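Local coordinates for protein alpha-galactosidase (PDB 3MI6) that probably hydrolyses terminal, non-reducing alpha-D-galactose residues from alpha-D-galactosides, as a member of glycosyl hydrolase family 36, at residues Y629-L632 and F633-K637. Numbering follows the deposited sequence.
Sequences YRQL and FQFGK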
# COMPACT_ATOMS: atom_id res chain seq x y z
N TYR D 629 -11.67 -22.09 35.53
CA TYR D 629 -11.99 -20.86 34.83
C TYR D 629 -12.86 -21.13 33.62
O TYR D 629 -12.78 -20.41 32.62
CB TYR D 629 -10.69 -20.16 34.39
CG TYR D 629 -9.86 -19.60 35.52
CD1 TYR D 629 -10.19 -18.39 36.13
CD2 TYR D 629 -8.74 -20.27 35.99
CE1 TYR D 629 -9.44 -17.87 37.16
CE2 TYR D 629 -7.97 -19.75 37.02
CZ TYR D 629 -8.33 -18.55 37.60
OH TYR D 629 -7.59 -18.03 38.63
N ARG D 630 -13.70 -22.15 33.71
CA ARG D 630 -14.46 -22.55 32.54
C ARG D 630 -15.44 -21.47 32.09
O ARG D 630 -15.58 -21.22 30.89
CB ARG D 630 -15.17 -23.88 32.77
CG ARG D 630 -15.56 -24.63 31.50
CD ARG D 630 -16.78 -25.45 31.78
NE ARG D 630 -16.55 -26.89 31.95
CZ ARG D 630 -16.48 -27.52 33.12
NH1 ARG D 630 -16.58 -26.84 34.25
NH2 ARG D 630 -16.28 -28.83 33.14
N GLN D 631 -16.11 -20.82 33.04
CA GLN D 631 -17.10 -19.79 32.73
C GLN D 631 -16.46 -18.62 31.98
O GLN D 631 -17.04 -18.04 31.05
CB GLN D 631 -17.75 -19.31 34.03
CG GLN D 631 -18.97 -18.43 33.86
CD GLN D 631 -20.16 -19.17 33.28
OE1 GLN D 631 -20.24 -20.39 33.38
NE2 GLN D 631 -21.09 -18.43 32.66
N LEU D 632 -15.24 -18.28 32.40
CA LEU D 632 -14.48 -17.20 31.80
C LEU D 632 -14.06 -17.56 30.36
O LEU D 632 -14.28 -16.80 29.42
CB LEU D 632 -13.26 -16.93 32.68
CG LEU D 632 -12.37 -15.74 32.33
CD1 LEU D 632 -13.22 -14.49 32.13
CD2 LEU D 632 -11.31 -15.51 33.41
N PHE D 633 -13.46 -18.74 30.22
CA PHE D 633 -12.93 -19.21 28.95
C PHE D 633 -14.02 -19.41 27.89
O PHE D 633 -13.93 -18.93 26.77
CB PHE D 633 -12.19 -20.53 29.16
CG PHE D 633 -10.74 -20.37 29.56
CD1 PHE D 633 -9.89 -19.58 28.81
CD2 PHE D 633 -10.23 -21.04 30.64
CE1 PHE D 633 -8.58 -19.45 29.16
CE2 PHE D 633 -8.92 -20.91 31.00
CZ PHE D 633 -8.09 -20.11 30.25
N GLN D 634 -15.08 -20.12 28.27
CA GLN D 634 -16.16 -20.38 27.35
C GLN D 634 -17.10 -19.20 27.08
O GLN D 634 -17.50 -19.02 25.94
CB GLN D 634 -16.95 -21.61 27.82
CG GLN D 634 -16.12 -22.88 27.83
CD GLN D 634 -16.95 -24.06 28.30
OE1 GLN D 634 -18.07 -23.87 28.76
NE2 GLN D 634 -16.42 -25.27 28.17
N PHE D 635 -17.45 -18.40 28.09
CA PHE D 635 -18.50 -17.37 27.88
C PHE D 635 -18.07 -15.92 28.11
O PHE D 635 -18.84 -14.99 27.81
CB PHE D 635 -19.75 -17.67 28.72
CG PHE D 635 -20.28 -19.05 28.54
CD1 PHE D 635 -20.88 -19.43 27.34
CD2 PHE D 635 -20.18 -19.98 29.56
CE1 PHE D 635 -21.37 -20.69 27.17
CE2 PHE D 635 -20.67 -21.27 29.40
CZ PHE D 635 -21.27 -21.63 28.20
N GLY D 636 -16.86 -15.73 28.63
CA GLY D 636 -16.33 -14.39 28.82
C GLY D 636 -16.26 -13.58 27.55
O GLY D 636 -16.15 -14.12 26.46
N LYS D 637 -16.33 -12.26 27.69
CA LYS D 637 -16.30 -11.37 26.54
C LYS D 637 -14.93 -11.46 25.87
O LYS D 637 -13.89 -11.43 26.54
CB LYS D 637 -16.64 -9.94 26.97
CG LYS D 637 -16.78 -8.97 25.81
CD LYS D 637 -17.14 -7.56 26.26
CE LYS D 637 -18.59 -7.49 26.72
NZ LYS D 637 -19.05 -6.06 26.74
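Tyr629 O receives the amide of Phe633, N to O 3.0 Å, and opens the run of i to i+4 backbone bonds in the short helix 630-635, for which Tyr629 is the N-cap residue. Gln634 N to Arg630 O follows at 2.9 Å, both bonds nearly straight. Toward the C-terminal end the bonds bend: Phe635 N reaches Gln631 O and Gly636 N reaches Leu632 O with N-H...O angles of 147° and 134°, each donor above its carbonyl plane, as the chain leaves the helix at Gly636.

Among the side chains, Arg630 and Gln634 run alongside each other in the same direction. With CG anti to the backbone N (chi1 -159°), Arg630 brings its CG to 3.5 Å from Gln634 NE2, an amide nitrogen lying at the edge of the guanidinium. Beyond this helix, that nitrogen bonds Tyr626 OH and Arg330 O, while Arg630 forms salt bridges with Glu329 and Glu362. Were Gln634 an alanine, Tyr626 OH and Arg330 O would probably lose this amide partner, and a gap would be likely to open beside the Arg630 methylenes.

Apolar packing is lighter: Tyr629 CB sits 3.9 Å from Phe633 CD2. The amide end of Gln631 comes obliquely against the Phe635 ring at CD2.

The helix links the barrel domain to the C-terminal beta domain: Phe633 meets Phe599 edge-to-face beside helix 590-597, Leu632 packs on Ile665 of strand 663-670, and after Gly636 the chain runs on into strand 637-640.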